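Side-chain contacts in Lmo1340 protein (Listeria monocytogenes, PDB 4NLM), which is of unknown function but is a Listeria surface protein, probably a lipoprotein, built on a YqgU-like beta-propeller: residues V59-K64 with E79-I84; I236-D241 with L268-P273; Y302-I307 with K343-K348. One frame throughout, in Å; residues are numbered along the deposited sequence.

The three contacts are spread round a ring of beta-sheets, the propeller of this single-chain model. Contact 1 lies within one sheet, across strand 68-75, contact 2 joins strand 232-238 to the segment that follows strand 255-266 of its own sheet, and contact 3 bridges two successive sheets. Contacts 1 and 2 sit on opposite sides of the chain's centre, their centres about 38 Å apart. Contact 3 lies about 25 Å from contact 1 and about 22 Å from contact 2, centre to centre. It meets contact 2 directly, where Phe271 CE2 packs at 3.6 Å from Tyr302 OH, while its nearest atoms stay about 6 Å from contact 1. No active site or ligand is known.

Contact 1 (V59-K64 with E79-I84); sequences VLLQTK and EKKRPI
Leu60 and Ile84 pack methyl against methyl: Leu60 CD1 lies 3.6 Å from Ile84 CD1. The two side chains meet at a slant, Leu60 offering one of its two delta methyls and Ile84 the end of its CG1 branch. Leu60 has CG anti to its backbone N (chi1 180°), which swings a side chain that does not start out pointing at the partner strand round until CD1 meets it. The same leucine also packs on Val94 and Ile96 of strand 90-96, the first strand of the next sheet, and Ile84 packs on Leu121; both residues are buried.

The second meeting sets a leucine methyl against a lysine methylene. Leu61 CD2 approaches Lys81 CE at 4.2 Å, a loose touch. Lys81 runs out fully extended beyond CG, which carries CE across to Leu61 CD2, the two side chains again crossing at a slant. Leu61 is buried and leans on Phe47 and Ile42 as well, whereas Lys81 is partly open to solvent.

No hydrogen bond joins the two segments, because strand 68-75 runs between them; Leu61, for instance, bonds its backbone to Glu72. Leu60 and Leu61 point to opposite faces of the sheet, so side chains bridge the strand between on both. This is packing between the second and fourth strands of a four-stranded antiparallel sheet, the blade of a beta-propeller.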
loop_
_atom_site.group_PDB
_atom_site.type_symbol
_atom_site.label_atom_id
_atom_site.label_comp_id
_atom_site.label_asym_id
_atom_site.label_seq_id
_atom_site.Cartn_x
_atom_site.Cartn_y
_atom_site.Cartn_z
ATOM N N VAL A 59 -10.671 3.082 11.736
ATOM C CA VAL A 59 -10.259 3.209 10.363
ATOM C C VAL A 59 -10.547 4.624 9.866
ATOM O O VAL A 59 -11.321 5.355 10.470
ATOM C CB VAL A 59 -10.965 2.191 9.447
ATOM C CG1 VAL A 59 -10.613 0.792 9.918
ATOM C CG2 VAL A 59 -12.476 2.439 9.362
ATOM N N LEU A 60 -9.879 4.969 8.767
ATOM C CA LEU A 60 -10.137 6.206 8.043
ATOM C C LEU A 60 -11.202 5.964 6.954
ATOM O O LEU A 60 -10.957 5.206 6.062
ATOM C CB LEU A 60 -8.835 6.740 7.431
ATOM C CG LEU A 60 -8.948 8.030 6.630
ATOM C CD1 LEU A 60 -9.492 9.144 7.474
ATOM C CD2 LEU A 60 -7.618 8.396 6.008
ATOM N N LEU A 61 -12.328 6.616 7.153
ATOM C CA LEU A 61 -13.501 6.502 6.276
ATOM C C LEU A 61 -13.632 7.716 5.394
ATOM O O LEU A 61 -13.637 8.839 5.865
ATOM C CB LEU A 61 -14.741 6.377 7.162
ATOM C CG LEU A 61 -16.071 6.353 6.456
ATOM C CD1 LEU A 61 -16.234 5.179 5.490
ATOM C CD2 LEU A 61 -17.230 6.392 7.444
ATOM N N GLN A 62 -13.792 7.464 4.098
ATOM C CA GLN A 62 -13.985 8.504 3.077
ATOM C C GLN A 62 -15.365 8.347 2.441
ATOM O O GLN A 62 -15.707 7.292 1.910
ATOM C CB GLN A 62 -12.904 8.378 2.025
ATOM C CG GLN A 62 -12.946 9.477 0.957
ATOM C CD GLN A 62 -11.947 9.236 -0.130
ATOM O OE1 GLN A 62 -10.902 8.626 0.103
ATOM N NE2 GLN A 62 -12.223 9.766 -1.315
ATOM N N THR A 63 -16.136 9.424 2.526
ATOM C CA THR A 63 -17.479 9.484 1.934
ATOM C C THR A 63 -17.579 10.816 1.187
ATOM O O THR A 63 -16.735 11.705 1.343
ATOM C CB THR A 63 -18.565 9.434 3.006
ATOM O OG1 THR A 63 -18.422 10.513 3.936
ATOM C CG2 THR A 63 -18.569 8.108 3.762
ATOM N N LYS A 64 -18.615 10.943 0.363
ATOM C CA LYS A 64 -18.815 12.168 -0.421
ATOM C C LYS A 64 -20.289 12.441 -0.601
ATOM O O LYS A 64 -21.078 11.540 -0.949
ATOM C CB LYS A 64 -18.155 12.057 -1.806
ATOM C CG LYS A 64 -18.236 13.342 -2.623
ATOM C CD LYS A 64 -17.506 13.234 -3.945
ATOM C CE LYS A 64 -17.687 14.502 -4.764
ATOM N NZ LYS A 64 -17.132 14.354 -6.137
ATOM N N GLU A 79 -19.222 2.009 16.232
ATOM C CA GLU A 79 -19.779 2.852 15.161
ATOM C C GLU A 79 -19.594 4.336 15.371
ATOM O O GLU A 79 -20.134 5.120 14.609
ATOM C CB GLU A 79 -21.267 2.544 14.937
ATOM C CG GLU A 79 -21.580 1.065 14.729
ATOM C CD GLU A 79 -23.076 0.793 14.680
ATOM O OE1 GLU A 79 -23.863 1.711 14.370
ATOM O OE2 GLU A 79 -23.480 -0.347 14.970
ATOM N N LYS A 80 -18.815 4.748 16.363
ATOM C CA LYS A 80 -18.624 6.179 16.563
ATOM C C LYS A 80 -17.764 6.769 15.454
ATOM O O LYS A 80 -16.749 6.189 15.067
ATOM C CB LYS A 80 -17.982 6.495 17.915
ATOM C CG LYS A 80 -18.054 7.989 18.245
ATOM C CD LYS A 80 -17.568 8.353 19.631
ATOM C CE LYS A 80 -17.787 9.836 19.902
ATOM N NZ LYS A 80 -17.235 10.267 21.215
ATOM N N LYS A 81 -18.174 7.939 14.986
ATOM C CA LYS A 81 -17.449 8.674 13.960
ATOM C C LYS A 81 -16.911 9.974 14.511
ATOM O O LYS A 81 -17.530 10.630 15.339
ATOM C CB LYS A 81 -18.378 8.990 12.789
ATOM C CG LYS A 81 -18.794 7.766 11.996
ATOM C CD LYS A 81 -19.793 8.093 10.895
ATOM C CE LYS A 81 -20.319 6.865 10.185
ATOM N NZ LYS A 81 -21.391 7.205 9.220
ATOM N N ARG A 82 -15.750 10.340 14.014
ATOM C CA ARG A 82 -15.134 11.602 14.376
ATOM C C ARG A 82 -14.703 12.302 13.097
ATOM O O ARG A 82 -13.948 11.750 12.319
ATOM C CB ARG A 82 -13.923 11.340 15.263
ATOM C CG ARG A 82 -13.213 12.613 15.660
ATOM C CD ARG A 82 -11.998 12.375 16.541
ATOM N NE ARG A 82 -10.915 11.653 15.868
ATOM C CZ ARG A 82 -9.887 12.210 15.243
ATOM N NH1 ARG A 82 -9.796 13.526 15.086
ATOM N NH2 ARG A 82 -8.984 11.442 14.683
ATOM N N PRO A 83 -15.131 13.553 12.906
ATOM C CA PRO A 83 -14.727 14.272 11.705
ATOM C C PRO A 83 -13.274 14.679 11.756
ATOM O O PRO A 83 -12.835 15.155 12.782
ATOM C CB PRO A 83 -15.616 15.514 11.715
ATOM C CG PRO A 83 -15.912 15.747 13.150
ATOM C CD PRO A 83 -15.921 14.397 13.818
ATOM N N ILE A 84 -12.546 14.489 10.664
ATOM C CA ILE A 84 -11.176 14.910 10.556
ATOM C C ILE A 84 -11.009 16.112 9.629
ATOM O O ILE A 84 -10.511 17.146 10.019
ATOM C CB ILE A 84 -10.277 13.756 10.061
ATOM C CG1 ILE A 84 -10.388 12.551 11.015
ATOM C CG2 ILE A 84 -8.822 14.218 9.983
ATOM C CD1 ILE A 84 -9.887 11.260 10.417
#

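Contact 2 (I236-D241 with L268-P273); sequences IEKNSD and LGTFVP
Thr270, Val272 and Ile236 give up the most surface here, in a curled propeller sheet where strands 243-249 and 255-266 come between strand 232-238 and the short, weakly bonded strand about 269-271, and side chains meet across. Val272 and Ile236 form the apolar end. Val272 has CG1 anti to its backbone N (chi1 -179°), and that methyl meets Ile236 CD1 at 4.0 Å, the two side chains passing at an angle. Ile236 is buried and also packs on Tyr246 of strand 243-249.

Thr270 works differently. In the one of two deposited Lys238 conformers described here, Thr270 OG1 rests against the aliphatic part of that lysine, 3.4 Å from Lys238 CD and about as close to CG. That oxygen is engaged elsewhere: it is hydrogen-bonded to Glu201 OE1 and to Arg263 NE, two partners that probably fix the rotation of the threonine. With a carboxylate and a guanidinium gathered at one hydroxyl, this edge of the contact is polar, in contrast to the Ile236-Val272 end. Leu244 and Met224 also touch Thr270, filling in beside it.

No hydrogen bond crosses between the two segments. The Lys238 chain bends at chi3 (51°), and the ammonium turns back to its own segment. There Lys238 NZ makes a salt bridge of 2.9 Å with Asp241 OD1, coming in nearly along the C-O direction of that oxygen.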
loop_
_atom_site.group_PDB
_atom_site.type_symbol
_atom_site.label_atom_id
_atom_site.label_comp_id
_atom_site.label_asym_id
_atom_site.label_seq_id
_atom_site.Cartn_x
_atom_site.Cartn_y
_atom_site.Cartn_z
ATOM N N ILE A 236 10.075 -10.865 -5.095
ATOM C CA ILE A 236 9.255 -11.850 -5.803
ATOM C C ILE A 236 9.897 -12.061 -7.165
ATOM O O ILE A 236 10.225 -11.097 -7.859
ATOM C CB ILE A 236 7.802 -11.365 -5.958
ATOM C CG1 ILE A 236 7.177 -11.038 -4.598
ATOM C CG2 ILE A 236 6.947 -12.394 -6.678
ATOM C CD1 ILE A 236 5.779 -10.432 -4.665
ATOM N N GLU A 237 10.031 -13.317 -7.571
ATOM C CA GLU A 237 10.617 -13.659 -8.835
ATOM C C GLU A 237 10.021 -14.977 -9.336
ATOM O O GLU A 237 9.579 -15.794 -8.556
ATOM C CB GLU A 237 12.146 -13.762 -8.734
ATOM C CG GLU A 237 12.621 -14.949 -7.920
ATOM C CD GLU A 237 14.082 -14.854 -7.539
ATOM O OE1 GLU A 237 14.945 -15.319 -8.309
ATOM O OE2 GLU A 237 14.348 -14.346 -6.433
ATOM N N LYS A 238 9.975 -15.152 -10.653
ATOM C CA LYS A 238 9.548 -16.423 -11.204
ATOM C C LYS A 238 10.561 -17.469 -10.811
ATOM O O LYS A 238 11.732 -17.170 -10.643
ATOM C CB LYS A 238 9.486 -16.389 -12.739
ATOM C CG LYS A 238 8.352 -15.573 -13.324
ATOM C CD LYS A 238 8.377 -15.570 -14.848
ATOM C CE LYS A 238 8.465 -16.969 -15.437
ATOM N NZ LYS A 238 8.483 -16.959 -16.931
ATOM N N ASN A 239 10.091 -18.687 -10.630
ATOM C CA ASN A 239 10.956 -19.819 -10.314
ATOM C C ASN A 239 10.397 -20.964 -11.153
ATOM O O ASN A 239 9.669 -21.809 -10.655
ATOM C CB ASN A 239 10.901 -20.111 -8.832
ATOM C CG ASN A 239 11.753 -21.264 -8.454
ATOM O OD1 ASN A 239 12.605 -21.699 -9.228
ATOM N ND2 ASN A 239 11.545 -21.764 -7.250
ATOM N N SER A 240 10.780 -20.978 -12.422
ATOM C CA SER A 240 10.113 -21.755 -13.469
ATOM C C SER A 240 8.777 -21.116 -13.769
ATOM O O SER A 240 8.304 -20.251 -13.055
ATOM C CB SER A 240 9.894 -23.233 -13.163
ATOM O OG SER A 240 8.759 -23.452 -12.354
ATOM N N ASP A 241 8.127 -21.580 -14.833
ATOM C CA ASP A 241 6.813 -21.029 -15.178
ATOM C C ASP A 241 5.739 -21.496 -14.216
ATOM O O ASP A 241 4.615 -20.974 -14.255
ATOM C CB ASP A 241 6.426 -21.366 -16.625
ATOM C CG ASP A 241 7.449 -20.854 -17.640
ATOM O OD1 ASP A 241 7.978 -19.742 -17.426
ATOM O OD2 ASP A 241 7.742 -21.548 -18.632
ATOM N N LEU A 268 -0.584 -11.003 -20.433
ATOM C CA LEU A 268 0.557 -10.102 -20.434
ATOM C C LEU A 268 1.805 -10.599 -19.709
ATOM O O LEU A 268 2.873 -10.019 -19.882
ATOM C CB LEU A 268 0.123 -8.751 -19.856
ATOM C CG LEU A 268 -1.079 -8.096 -20.565
ATOM C CD1 LEU A 268 -1.395 -6.730 -19.962
ATOM C CD2 LEU A 268 -0.845 -7.935 -22.063
ATOM N N GLY A 269 1.689 -11.682 -18.944
ATOM C CA GLY A 269 2.815 -12.196 -18.158
ATOM C C GLY A 269 2.387 -12.707 -16.787
ATOM O O GLY A 269 1.223 -13.027 -16.568
ATOM N N THR A 270 3.335 -12.777 -15.854
ATOM C CA THR A 270 3.054 -13.267 -14.525
ATOM C C THR A 270 2.001 -12.423 -13.828
ATOM O O THR A 270 1.997 -11.205 -13.935
ATOM C CB THR A 270 4.345 -13.262 -13.674
ATOM O OG1 THR A 270 5.324 -14.125 -14.269
ATOM C CG2 THR A 270 4.067 -13.736 -12.271
ATOM N N PHE A 271 1.109 -13.089 -13.092
ATOM C CA PHE A 271 0.102 -12.419 -12.288
ATOM C C PHE A 271 0.513 -12.559 -10.821
ATOM O O PHE A 271 0.803 -13.655 -10.368
ATOM C CB PHE A 271 -1.279 -13.056 -12.485
ATOM C CG PHE A 271 -2.339 -12.411 -11.652
ATOM C CD1 PHE A 271 -2.865 -11.183 -12.013
ATOM C CD2 PHE A 271 -2.763 -12.991 -10.482
ATOM C CE1 PHE A 271 -3.823 -10.568 -11.243
ATOM C CE2 PHE A 271 -3.729 -12.386 -9.709
ATOM C CZ PHE A 271 -4.256 -11.168 -10.083
ATOM N N VAL A 272 0.557 -11.462 -10.067
ATOM C CA VAL A 272 0.958 -11.525 -8.660
ATOM C C VAL A 272 -0.271 -11.242 -7.807
ATOM O O VAL A 272 -0.854 -10.162 -7.876
ATOM C CB VAL A 272 2.054 -10.519 -8.353
ATOM C CG1 VAL A 272 2.465 -10.633 -6.893
ATOM C CG2 VAL A 272 3.260 -10.768 -9.248
ATOM N N PRO A 273 -0.680 -12.200 -6.973
ATOM C CA PRO A 273 -1.811 -11.958 -6.106
ATOM C C PRO A 273 -1.520 -10.873 -5.072
ATOM O O PRO A 273 -0.346 -10.524 -4.805
ATOM C CB PRO A 273 -2.035 -13.312 -5.423
ATOM C CG PRO A 273 -1.431 -14.299 -6.353
ATOM C CD PRO A 273 -0.231 -13.596 -6.904
#

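Contact 3 (Y302-I307 with K343-K348); sequences YKLVKI and KVIDTK
Lys306 NZ comes up beyond the oxygen end of the flat peptide group that joins Thr347 to Lys348, on one side of its plane. It stands 3.5 Å from Thr347 O, with a C=O...N angle near 129°; long and off the plane, it is a weak hydrogen bond. On the same side of the plane lies the methyl CG2 of Thr347. The N-H edge of this peptide is used within its own segment: Lys348 N gives a hydrogen bond of 3.0 Å to Asp346 OD1, closing an Asx turn just where strand 343-346 ends. The carboxylate oxygen is met nearly head-on, and it also takes a weak bond from Thr349 N.

The stem of Lys306 also makes contact. Its CG sits between the backbone N and the carbonyl carbon (chi1 74°), and from there the chain runs straight out beside Thr347, the two side chains sliding past each other in opposite senses. Lys306 CD comes to 3.7 Å from Thr347 CG2 in the deposited conformer described, one of two for this threonine.

Deeper in, Leu304 and Ile345 reach for each other tip to tip, with Leu304 CD2 at 3.8 Å from Ile345 CD1. Phe287 backs the leucine and Tyr337 the isoleucine, while Ile317 lies against Thr347, so the contact is buried apart from the partly exposed lysine.

Strands 302-308 and 343-346 belong to adjacent sheets, whose apolar side chains meet between them, as in the packing of neighbouring blades of a beta-propeller.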
loop_
_atom_site.group_PDB
_atom_site.type_symbol
_atom_site.label_atom_id
_atom_site.label_comp_id
_atom_site.label_asym_id
_atom_site.label_seq_id
_atom_site.Cartn_x
_atom_site.Cartn_y
_atom_site.Cartn_z
ATOM N N TYR A 302 -8.418 -18.865 -4.749
ATOM C CA TYR A 302 -7.257 -18.597 -3.877
ATOM C C TYR A 302 -7.506 -19.036 -2.470
ATOM O O TYR A 302 -8.630 -19.149 -2.022
ATOM C CB TYR A 302 -6.938 -17.092 -3.863
ATOM C CG TYR A 302 -6.671 -16.521 -5.221
ATOM C CD1 TYR A 302 -7.700 -16.091 -6.006
ATOM C CD2 TYR A 302 -5.390 -16.460 -5.756
ATOM C CE1 TYR A 302 -7.501 -15.631 -7.288
ATOM C CE2 TYR A 302 -5.182 -15.966 -7.046
ATOM C CZ TYR A 302 -6.252 -15.575 -7.815
ATOM O OH TYR A 302 -6.047 -15.101 -9.098
ATOM N N LYS A 303 -6.393 -19.203 -1.766
ATOM C CA LYS A 303 -6.426 -19.281 -0.304
ATOM C C LYS A 303 -5.622 -18.109 0.253
ATOM O O LYS A 303 -4.722 -17.605 -0.376
ATOM C CB LYS A 303 -5.888 -20.571 0.227
ATOM C CG LYS A 303 -4.621 -21.006 -0.374
ATOM C CD LYS A 303 -4.140 -22.244 0.352
ATOM C CE LYS A 303 -2.997 -22.878 -0.377
ATOM N NZ LYS A 303 -2.612 -24.139 0.341
ATOM N N LEU A 304 -6.050 -17.681 1.421
ATOM C CA LEU A 304 -5.357 -16.631 2.163
ATOM C C LEU A 304 -4.455 -17.319 3.166
ATOM O O LEU A 304 -4.919 -18.078 4.025
ATOM C CB LEU A 304 -6.344 -15.751 2.880
ATOM C CG LEU A 304 -5.700 -14.666 3.742
ATOM C CD1 LEU A 304 -4.855 -13.718 2.918
ATOM C CD2 LEU A 304 -6.797 -13.916 4.465
ATOM N N VAL A 305 -3.163 -17.048 3.076
ATOM C CA VAL A 305 -2.249 -17.654 4.015
ATOM C C VAL A 305 -1.487 -16.614 4.787
ATOM O O VAL A 305 -1.395 -15.443 4.413
ATOM C CB VAL A 305 -1.245 -18.568 3.324
ATOM C CG1 VAL A 305 -1.968 -19.618 2.501
ATOM C CG2 VAL A 305 -0.249 -17.772 2.492
ATOM N N LYS A 306 -1.030 -17.076 5.947
ATOM C CA LYS A 306 -0.148 -16.306 6.825
ATOM C C LYS A 306 1.173 -17.059 6.926
ATOM O O LYS A 306 1.214 -18.237 7.320
ATOM C CB LYS A 306 -0.794 -16.033 8.188
ATOM C CG LYS A 306 -0.925 -17.121 9.218
ATOM C CD LYS A 306 -1.446 -16.507 10.525
ATOM C CE LYS A 306 -1.767 -17.581 11.558
ATOM N NZ LYS A 306 -2.643 -17.074 12.651
ATOM N N ILE A 307 2.218 -16.372 6.503
ATOM C CA ILE A 307 3.555 -16.924 6.593
ATOM C C ILE A 307 4.330 -16.195 7.673
ATOM O O ILE A 307 4.279 -14.982 7.805
ATOM C CB ILE A 307 4.270 -16.688 5.256
ATOM C CG1 ILE A 307 3.569 -17.557 4.235
ATOM C CG2 ILE A 307 5.773 -16.968 5.320
ATOM C CD1 ILE A 307 3.912 -17.122 2.852
ATOM N N LYS A 343 -14.596 -4.827 4.446
ATOM C CA LYS A 343 -14.683 -6.026 5.278
ATOM C C LYS A 343 -13.432 -6.164 6.137
ATOM O O LYS A 343 -12.381 -5.622 5.812
ATOM C CB LYS A 343 -14.928 -7.287 4.425
ATOM C CG LYS A 343 -16.236 -7.224 3.671
ATOM C CD LYS A 343 -16.616 -8.474 2.883
ATOM C CE LYS A 343 -17.823 -8.239 1.959
ATOM N NZ LYS A 343 -18.884 -7.439 2.629
ATOM N N VAL A 344 -13.587 -6.913 7.221
ATOM C CA VAL A 344 -12.498 -7.216 8.124
ATOM C C VAL A 344 -12.404 -8.717 8.320
ATOM O O VAL A 344 -13.413 -9.371 8.572
ATOM C CB VAL A 344 -12.684 -6.551 9.506
ATOM C CG1 VAL A 344 -11.612 -6.997 10.502
ATOM C CG2 VAL A 344 -12.660 -5.051 9.362
ATOM N N ILE A 345 -11.210 -9.259 8.147
ATOM C CA ILE A 345 -10.942 -10.653 8.445
ATOM C C ILE A 345 -10.169 -10.754 9.751
ATOM O O ILE A 345 -9.182 -10.039 9.983
ATOM C CB ILE A 345 -10.058 -11.277 7.353
ATOM C CG1 ILE A 345 -10.709 -11.129 5.974
ATOM C CG2 ILE A 345 -9.719 -12.724 7.718
ATOM C CD1 ILE A 345 -9.814 -11.564 4.841
ATOM N N ASP A 346 -10.605 -11.636 10.651
ATOM C CA ASP A 346 -9.856 -11.922 11.869
ATOM C C ASP A 346 -8.982 -13.133 11.532
ATOM O O ASP A 346 -9.479 -14.240 11.364
ATOM C CB ASP A 346 -10.826 -12.181 13.023
ATOM C CG ASP A 346 -10.147 -12.431 14.332
ATOM O OD1 ASP A 346 -9.022 -12.956 14.329
ATOM O OD2 ASP A 346 -10.777 -12.104 15.361
ATOM N N THR A 347 -7.672 -12.910 11.497
ATOM C CA THR A 347 -6.734 -13.928 11.057
ATOM C C THR A 347 -6.458 -15.026 12.074
ATOM O O THR A 347 -5.846 -16.042 11.738
ATOM C CB THR A 347 -5.423 -13.302 10.553
ATOM O OG1 THR A 347 -5.703 -12.485 9.406
ATOM C CG2 THR A 347 -4.445 -14.382 10.164
ATOM N N LYS A 348 -6.913 -14.819 13.307
ATOM C CA LYS A 348 -6.796 -15.815 14.359
ATOM C C LYS A 348 -7.932 -16.858 14.248
ATOM O O LYS A 348 -7.684 -18.060 14.384
ATOM C CB LYS A 348 -6.828 -15.126 15.716
ATOM C CG LYS A 348 -6.706 -16.076 16.891
ATOM C CD LYS A 348 -6.620 -15.285 18.194
ATOM C CE LYS A 348 -6.647 -16.161 19.413
ATOM N NZ LYS A 348 -6.431 -15.374 20.658
#